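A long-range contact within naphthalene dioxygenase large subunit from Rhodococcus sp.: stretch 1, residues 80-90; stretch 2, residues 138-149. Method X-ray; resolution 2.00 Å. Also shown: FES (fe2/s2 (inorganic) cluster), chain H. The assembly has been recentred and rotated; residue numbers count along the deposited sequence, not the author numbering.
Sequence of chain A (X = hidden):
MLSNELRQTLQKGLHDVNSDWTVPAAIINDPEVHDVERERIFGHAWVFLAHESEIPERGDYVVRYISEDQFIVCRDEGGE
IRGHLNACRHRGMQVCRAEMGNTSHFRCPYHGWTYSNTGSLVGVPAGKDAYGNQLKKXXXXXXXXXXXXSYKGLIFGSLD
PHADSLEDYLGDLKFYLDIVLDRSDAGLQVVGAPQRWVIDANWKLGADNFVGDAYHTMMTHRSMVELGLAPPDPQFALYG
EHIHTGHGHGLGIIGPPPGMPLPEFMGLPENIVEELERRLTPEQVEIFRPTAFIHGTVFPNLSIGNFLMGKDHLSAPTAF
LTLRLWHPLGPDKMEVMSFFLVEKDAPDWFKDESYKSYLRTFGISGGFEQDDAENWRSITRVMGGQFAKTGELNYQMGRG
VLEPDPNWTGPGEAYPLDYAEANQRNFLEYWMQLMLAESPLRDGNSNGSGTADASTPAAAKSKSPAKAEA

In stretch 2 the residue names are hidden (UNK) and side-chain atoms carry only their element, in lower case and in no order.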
ATOM      1  N   GLU A  80      -3.911  41.253  -5.818  1.00 20.22           N
ATOM      2  CA  GLU A  80      -4.856  40.476  -6.608  1.00 20.73           C
ATOM      3  C   GLU A  80      -4.834  38.993  -6.209  1.00 19.44           C
ATOM      4  O   GLU A  80      -3.782  38.455  -5.891  1.00 18.43           O
ATOM      5  CB  GLU A  80      -4.518  40.614  -8.099  1.00 21.77           C
ATOM      6  CG  GLU A  80      -5.595  40.050  -9.031  1.00 28.37           C
ATOM      7  CD  GLU A  80      -5.306  40.269 -10.511  1.00 36.39           C
ATOM      8  OE1 GLU A  80      -5.037  41.444 -10.913  1.00 38.63           O
ATOM      9  OE2 GLU A  80      -5.351  39.255 -11.275  1.00 39.59           O
ATOM     10  N   ILE A  81      -5.990  38.335  -6.237  1.00 18.35           N
ATOM     11  CA  ILE A  81      -6.053  36.906  -5.932  1.00 17.48           C
ATOM     12  C   ILE A  81      -5.743  36.168  -7.215  1.00 16.94           C
ATOM     13  O   ILE A  81      -6.369  36.430  -8.236  1.00 16.34           O
ATOM     14  CB  ILE A  81      -7.445  36.449  -5.396  1.00 17.46           C
ATOM     15  CG1 ILE A  81      -7.828  37.181  -4.102  1.00 19.42           C
ATOM     16  CG2 ILE A  81      -7.471  34.908  -5.212  1.00 16.88           C
ATOM     17  CD1 ILE A  81      -6.898  36.978  -2.945  1.00 21.88           C
ATOM     18  N   ARG A  82      -4.786  35.241  -7.124  1.00 15.94           N
ATOM     19  CA  ARG A  82      -4.331  34.412  -8.228  1.00 16.32           C
ATOM     20  C   ARG A  82      -4.502  32.955  -7.900  1.00 15.90           C
ATOM     21  O   ARG A  82      -4.483  32.583  -6.723  1.00 15.44           O
ATOM     22  CB  ARG A  82      -2.836  34.632  -8.477  1.00 16.54           C
ATOM     23  CG  ARG A  82      -2.477  36.051  -8.747  1.00 17.85           C
ATOM     24  CD  ARG A  82      -2.762  36.465 -10.169  1.00 20.10           C
ATOM     25  NE  ARG A  82      -2.463  37.874 -10.424  1.00 22.74           N
ATOM     26  CZ  ARG A  82      -2.225  38.359 -11.637  1.00 24.82           C
ATOM     27  NH1 ARG A  82      -2.240  37.538 -12.699  1.00 24.95           N
ATOM     28  NH2 ARG A  82      -1.964  39.658 -11.796  1.00 25.01           N
ATOM     29  N   GLY A  83      -4.661  32.150  -8.952  1.00 14.89           N
ATOM     30  CA  GLY A  83      -4.602  30.706  -8.896  1.00 14.86           C
ATOM     31  C   GLY A  83      -3.662  30.247 -10.011  1.00 14.83           C
ATOM     32  O   GLY A  83      -3.965  30.450 -11.179  1.00 14.82           O
ATOM     33  N   HIS A  84      -2.522  29.661  -9.623  1.00 13.34           N
ATOM     34  CA  HIS A  84      -1.474  29.227 -10.541  1.00 12.49           C
ATOM     35  C   HIS A  84      -1.298  27.737 -10.468  1.00 11.90           C
ATOM     36  O   HIS A  84      -1.093  27.212  -9.378  1.00 11.07           O
ATOM     37  CB  HIS A  84      -0.105  29.759 -10.097  1.00 12.37           C
ATOM     38  CG  HIS A  84      -0.032  31.231  -9.874  1.00 13.96           C
ATOM     39  ND1 HIS A  84      -0.292  32.158 -10.872  1.00 13.88           N
ATOM     40  CD2 HIS A  84       0.356  31.939  -8.789  1.00 12.52           C
ATOM     41  CE1 HIS A  84      -0.118  33.373 -10.388  1.00 13.26           C
ATOM     42  NE2 HIS A  84       0.299  33.265  -9.137  1.00 13.81           N
ATOM     43  N   LEU A  85      -1.284  27.044 -11.605  1.00 12.08           N
ATOM     44  CA  LEU A  85      -0.916  25.642 -11.613  1.00 11.21           C
ATOM     45  C   LEU A  85       0.493  25.486 -11.036  1.00 12.05           C
ATOM     46  O   LEU A  85       1.447  26.155 -11.488  1.00 12.49           O
ATOM     47  CB  LEU A  85      -0.986  25.044 -13.046  1.00 10.46           C
ATOM     48  CG  LEU A  85      -0.621  23.549 -13.172  1.00 10.80           C
ATOM     49  CD1 LEU A  85      -1.759  22.707 -12.595  1.00  9.49           C
ATOM     50  CD2 LEU A  85      -0.343  23.160 -14.650  1.00  8.20           C
ATOM     51  N   ASN A  86       0.643  24.593 -10.057  1.00 12.00           N
ATOM     52  CA  ASN A  86       1.904  24.449  -9.342  1.00 11.76           C
ATOM     53  C   ASN A  86       2.912  23.560 -10.076  1.00 12.38           C
ATOM     54  O   ASN A  86       3.381  22.532  -9.551  1.00 12.34           O
ATOM     55  CB  ASN A  86       1.647  23.938  -7.934  1.00 12.28           C
ATOM     56  CG  ASN A  86       2.885  23.993  -7.059  1.00 12.92           C
ATOM     57  OD1 ASN A  86       3.846  24.685  -7.374  1.00 13.76           O
ATOM     58  ND2 ASN A  86       2.877  23.223  -5.966  1.00 12.73           N
ATOM     59  N   ALA A  87       3.257  23.984 -11.285  1.00 12.45           N
ATOM     60  CA  ALA A  87       4.027  23.179 -12.224  1.00 12.37           C
ATOM     61  C   ALA A  87       4.823  24.145 -13.049  1.00 13.07           C
ATOM     62  O   ALA A  87       4.251  24.905 -13.829  1.00 13.79           O
ATOM     63  CB  ALA A  87       3.095  22.329 -13.120  1.00 11.54           C
ATOM     64  N   CYS A  88       6.144  24.124 -12.873  1.00 12.49           N
ATOM     65  CA  CYS A  88       7.065  24.933 -13.651  1.00 12.36           C
ATOM     66  C   CYS A  88       6.857  24.670 -15.142  1.00 12.14           C
ATOM     67  O   CYS A  88       6.594  23.533 -15.550  1.00 12.64           O
ATOM     68  CB  CYS A  88       8.511  24.594 -13.249  1.00 12.27           C
ATOM     69  SG  CYS A  88       9.767  25.606 -14.085  1.00 12.89           S
ATOM     70  N   ARG A  89       6.955  25.722 -15.950  1.00 11.33           N
ATOM     71  CA  ARG A  89       6.667  25.651 -17.373  1.00 10.55           C
ATOM     72  C   ARG A  89       7.798  24.977 -18.144  1.00 10.72           C
ATOM     73  O   ARG A  89       7.636  24.649 -19.304  1.00 10.72           O
ATOM     74  CB  ARG A  89       6.444  27.075 -17.928  1.00 10.79           C
ATOM     75  CG  ARG A  89       5.184  27.787 -17.348  1.00 11.52           C
ATOM     76  CD  ARG A  89       3.867  27.045 -17.589  1.00 13.66           C
ATOM     77  NE  ARG A  89       3.663  26.733 -19.007  1.00 14.00           N
ATOM     78  CZ  ARG A  89       3.132  27.567 -19.911  1.00 16.36           C
ATOM     79  NH1 ARG A  89       2.760  28.808 -19.576  1.00 14.15           N
ATOM     80  NH2 ARG A  89       2.985  27.167 -21.178  1.00 16.40           N
ATOM     81  N   HIS A  90       8.934  24.790 -17.484  1.00 10.32           N
ATOM     82  CA  HIS A  90      10.127  24.241 -18.105  1.00 10.97           C
ATOM     83  C   HIS A  90      10.006  22.715 -18.130  1.00 11.63           C
ATOM     84  O   HIS A  90       9.723  22.155 -19.202  1.00 11.27           O
ATOM     85  CB  HIS A  90      11.382  24.749 -17.384  1.00 10.16           C
ATOM     86  CG  HIS A  90      12.669  24.235 -17.963  1.00 11.82           C
ATOM     87  ND1 HIS A  90      13.638  23.628 -17.194  1.00  9.47           N
ATOM     88  CD2 HIS A  90      13.139  24.225 -19.235  1.00 10.24           C
ATOM     89  CE1 HIS A  90      14.653  23.280 -17.965  1.00 12.20           C
ATOM     90  NE2 HIS A  90      14.372  23.622 -19.209  1.00  9.45           N
ATOM     91  N   UNK A 138       7.174  36.018 -21.247  1.00 15.52           N
ATOM     92  CA  UNK A 138       5.715  36.153 -21.082  1.00 15.82           C
ATOM     93  C   UNK A 138       4.909  35.011 -21.730  1.00 15.12           C
ATOM     94  O   UNK A 138       3.724  34.861 -21.459  1.00 15.61           O
ATOM     95  o   UNK A 138       5.660  37.909 -22.813  1.00 17.63           O
ATOM     96  c   UNK A 138       5.182  37.538 -21.532  1.00 15.54           C
ATOM     97  N   UNK A 139       5.541  34.236 -22.604  1.00 14.45           N
ATOM     98  CA  UNK A 139       4.926  32.999 -23.103  1.00 14.43           C
ATOM     99  C   UNK A 139       5.013  31.823 -22.125  1.00 13.87           C
ATOM    100  O   UNK A 139       4.354  30.805 -22.309  1.00 13.63           O
ATOM    101  o   UNK A 139       5.552  33.324 -26.717  1.00 16.46           O
ATOM    102  c   UNK A 139       5.007  33.423 -25.588  1.00 16.10           C
ATOM    103  o   UNK A 139       4.058  34.207 -25.452  1.00 16.62           O
ATOM    104  c   UNK A 139       5.525  32.582 -24.435  1.00 14.29           C
ATOM    105  N   UNK A 140       5.822  31.971 -21.084  1.00 13.42           N
ATOM    106  CA  UNK A 140       6.026  30.886 -20.127  1.00 12.63           C
ATOM    107  C   UNK A 140       5.766  31.263 -18.675  1.00 12.70           C
ATOM    108  O   UNK A 140       6.481  30.791 -17.771  1.00 11.93           O
ATOM    109  c   UNK A 140       7.081  28.760 -22.462  1.00 14.81           C
ATOM    110  c   UNK A 140       8.165  30.692 -22.743  1.00 14.40           C
ATOM    111  c   UNK A 140       7.388  28.904 -23.831  1.00 13.77           C
ATOM    112  c   UNK A 140       6.041  26.653 -23.001  1.00 16.70           C
ATOM    113  c   UNK A 140       6.394  26.816 -24.344  1.00 14.61           C
ATOM    114  c   UNK A 140       6.359  27.627 -22.050  1.00 15.30           C
ATOM    115  c   UNK A 140       7.587  29.926 -21.788  1.00 13.55           C
ATOM    116  c   UNK A 140       7.418  30.277 -20.327  1.00 13.20           C
ATOM    117  n   UNK A 140       8.067  30.081 -23.968  1.00 13.25           N
ATOM    118  c   UNK A 140       7.063  27.937 -24.782  1.00 15.05           C
ATOM    119  N   UNK A 141       4.708  32.055 -18.455  1.00 11.60           N
ATOM    120  CA  UNK A 141       4.200  32.351 -17.115  1.00 12.44           C
ATOM    121  C   UNK A 141       3.564  31.088 -16.542  1.00 11.95           C
ATOM    122  O   UNK A 141       3.228  30.171 -17.294  1.00 11.44           O
ATOM    123  o   UNK A 141       5.012  34.982 -17.643  1.00 14.58           O
ATOM    124  c   UNK A 141       3.780  34.825 -17.635  1.00 15.64           C
ATOM    125  c   UNK A 141       3.164  33.492 -17.157  1.00 12.25           C
ATOM    126  n   UNK A 141       2.920  35.787 -18.024  1.00 17.20           N
ATOM    127  N   UNK A 142       3.393  31.040 -15.227  1.00 11.67           N
ATOM    128  CA  UNK A 142       2.669  29.924 -14.613  1.00 11.98           C
ATOM    129  C   UNK A 142       1.269  29.895 -15.209  1.00 12.71           C
ATOM    130  O   UNK A 142       0.645  30.963 -15.438  1.00 11.76           O
ATOM    131  c   UNK A 142       4.633  28.680 -12.528  1.00  9.05           C
ATOM    132  c   UNK A 142       2.592  30.114 -13.083  1.00 12.04           C
ATOM    133  c   UNK A 142       3.924  30.022 -12.319  1.00 11.64           C
ATOM    134  c   UNK A 142       3.713  30.298 -10.814  1.00 11.23           C
ATOM    135  N   UNK A 143       0.772  28.687 -15.467  1.00 12.95           N
ATOM    136  CA  UNK A 143      -0.567  28.546 -16.067  1.00 13.53           C
ATOM    137  C   UNK A 143      -1.672  28.934 -15.094  1.00 13.61           C
ATOM    138  O   UNK A 143      -1.786  28.354 -14.016  1.00 14.37           O
ATOM    139  c   UNK A 143      -0.069  25.301 -18.155  1.00 13.90           C
ATOM    140  n   UNK A 143      -1.306  25.172 -18.938  1.00 15.92           N
ATOM    141  c   UNK A 143      -0.817  27.138 -16.597  1.00 12.83           C
ATOM    142  c   UNK A 143       0.140  26.732 -17.686  1.00 13.76           C
ATOM    143  c   UNK A 143      -1.962  24.040 -19.091  1.00 18.65           C
ATOM    144  n   UNK A 143      -1.508  22.938 -18.508  1.00 17.72           N
ATOM    145  n   UNK A 143      -3.062  24.007 -19.837  1.00 20.09           N
ATOM    146  N   UNK A 144      -2.502  29.891 -15.491  1.00 13.83           N
ATOM    147  CA  UNK A 144      -3.595  30.334 -14.635  1.00 14.01           C
ATOM    148  C   UNK A 144      -4.672  29.252 -14.553  1.00 14.15           C
ATOM    149  O   UNK A 144      -4.840  28.458 -15.492  1.00 13.11           O
ATOM    150  c   UNK A 144      -2.477  30.602 -16.788  1.00 14.19           C
ATOM    151  c   UNK A 144      -4.147  31.579 -15.368  1.00 14.00           C
ATOM    152  c   UNK A 144      -3.263  31.857 -16.509  1.00 14.58           C
ATOM    153  N   UNK A 145      -5.343  29.193 -13.413  1.00 14.30           N
ATOM    154  CA  UNK A 145      -6.663  28.551 -13.319  1.00 14.99           C
ATOM    155  C   UNK A 145      -7.535  29.159 -14.435  1.00 14.98           C
ATOM    156  O   UNK A 145      -7.667  30.377 -14.503  1.00 15.85           O
ATOM    157  s   UNK A 145      -8.711  26.531 -11.737  1.00 18.01           S
ATOM    158  c   UNK A 145      -7.978  26.304 -10.082  1.00 16.81           C
ATOM    159  c   UNK A 145      -7.274  28.872 -11.949  1.00 15.11           C
ATOM    160  c   UNK A 145      -8.717  28.367 -11.719  1.00 16.10           C
ATOM    161  N   UNK A 146      -8.085  28.329 -15.323  1.00 15.08           N
ATOM    162  CA  UNK A 146      -8.854  28.819 -16.469  1.00 14.71           C
ATOM    163  C   UNK A 146      -9.990  29.736 -16.052  1.00 14.73           C
ATOM    164  O   UNK A 146     -10.212  30.724 -16.712  1.00 14.28           O
ATOM    165  c   UNK A 146      -7.954  26.853 -15.330  1.00 15.29           C
ATOM    166  c   UNK A 146      -8.352  26.495 -16.745  1.00 15.29           C
ATOM    167  c   UNK A 146      -9.385  27.530 -17.108  1.00 14.54           C
ATOM    168  N   UNK A 147     -10.696  29.404 -14.974  1.00 14.46           N
ATOM    169  CA  UNK A 147     -11.710  30.284 -14.440  1.00 14.62           C
ATOM    170  C   UNK A 147     -11.559  30.412 -12.913  1.00 14.76           C
ATOM    171  O   UNK A 147     -11.566  29.412 -12.195  1.00 13.94           O
ATOM    172  o   UNK A 147     -13.890  31.871 -15.642  1.00 20.19           O
ATOM    173  c   UNK A 147     -13.109  29.778 -14.835  1.00 14.68           C
ATOM    174  c   UNK A 147     -13.789  30.671 -15.843  1.00 16.00           C
ATOM    175  n   UNK A 147     -14.279  30.090 -16.912  1.00 16.29           N
ATOM    176  N   UNK A 148     -11.390  31.640 -12.435  1.00 15.04           N
ATOM    177  CA  UNK A 148     -11.230  31.875 -11.002  1.00 14.81           C
ATOM    178  C   UNK A 148     -12.148  32.997 -10.558  1.00 15.53           C
ATOM    179  O   UNK A 148     -12.228  34.033 -11.218  1.00 16.06           O
ATOM    180  c   UNK A 148      -9.143  31.072  -8.474  1.00 12.60           C
ATOM    181  c   UNK A 148      -9.370  32.403  -9.173  1.00 14.20           C
ATOM    182  c   UNK A 148      -9.777  32.242 -10.658  1.00 14.03           C
ATOM    183  c   UNK A 148      -8.088  33.273  -9.047  1.00 15.17           C
ATOM    184  N   UNK A 149     -12.830  32.804  -9.435  1.00 15.41           N
ATOM    185  CA  UNK A 149     -13.766  33.817  -8.931  1.00 16.03           C
ATOM    186  C   UNK A 149     -14.028  33.634  -7.453  1.00 16.78           C
ATOM    187  O   UNK A 149     -13.716  32.599  -6.876  1.00 17.25           O
ATOM    188  c   UNK A 149     -15.121  33.794  -9.710  1.00 15.68           C
TER
HETATM  189 FE1  FES H 501      13.522  23.514 -15.117  1.00 20.90          FE
HETATM  190 FE2  FES H 501      11.637  24.424 -13.325  1.00 20.79          FE
HETATM  191  S1  FES H 501      13.498  25.447 -13.975  1.00 22.34           S
HETATM  192  S2  FES H 501      11.765  22.414 -14.305  1.00 20.74           S
HETATM  193  O   HOH W   1      -1.029  32.267 -13.546  1.00 32.11           O
HETATM  194  O   HOH W   2       2.037  26.326 -14.312  1.00 22.08           O

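Position 138 carries one carbon and then one oxygen, and it lies out of reach of stretch 1. A lone hydroxyl on CB makes it Ser 138. Position 139 has two carbons, the second bearing two oxygens. This carboxylate leads away from stretch 1, and the residue is Asp 139.

Position 140 has one carbon followed by fused five- and six-membered rings holding eight carbons and one nitrogen. The ring system packs against the guanidinium of Arg 89. It is an indole, so this is Trp 140. Its CE3 lies over one face of that guanidinium, 3.5 Å from Arg 89 NH2.

Position 141 has two carbons, the second carrying one oxygen and one nitrogen. CB points away from stretch 1, and the backbone makes the contact: Arg 89 NH1 donates a hydrogen bond to the O of 141 at 2.7 Å. The short amide side chain is that of Asn 141.

Position 142 has four carbons, forked at the second. One tip lies over a face of the His 84 ring. The fork beyond CB identifies Leu 142. Its CD1 is 3.9 Å from His 84 CB, and its CD2 is 4.0 Å from Ala 87 O.

Position 143 has three carbons, a nitrogen, and then a carbon carrying two more nitrogens. The guanidinium near Leu 85 and Arg 89 means Arg 143. Its CG covers the other face of the Arg 89 guanidinium and lies 3.7 Å from Arg 89 CD. Its NH1 comes within 4.0 Å of Leu 85 CD2.

Position 144 has three carbons closing a ring onto the backbone N. CB points away from stretch 1. This is Pro 144, whose CA makes a CA-H...O contact of 3.5 Å with Gly 83 O.

Position 145 has an unbranched side chain of two carbons, a sulfur and one carbon. Its end leads away. The thioether is Met 145.

Position 146 again has three carbons closed onto N, without contact: Pro 146. Position 147 has two carbons, the second with one oxygen and one nitrogen, out of reach: Asn 147.

Position 148 has four carbons, forked at the second, and points toward Gly 83 and Ile 81. It is Leu 148. Its CD2 sits 3.6 Å from Gly 83 N and 4.2 Å from Ile 81 CG2. Position 149 has a single carbon, pointing away: Ala 149.

The contact centres on a single antiparallel bridge between His 84 and Pro 144. Met 145 N donates to Gly 83 O at 2.9 Å, and Leu 85 N donates to Arg 143 O at 2.8 Å. Gly 83 leaves room here: an ideal CB would be tight against Leu 148 CD1 and Met 145 CB. One water joins His 84 ND1 to Leu 142 O. Another links Arg 143 N with Leu 85 O and Ala 87 O. Beyond the bridge, Arg 89 is held between Trp 140 and Arg 143. Cys 88 and His 90 bind the iron-sulfur cluster.

Stretch 2 138-149: SDWNLRPMPNLA
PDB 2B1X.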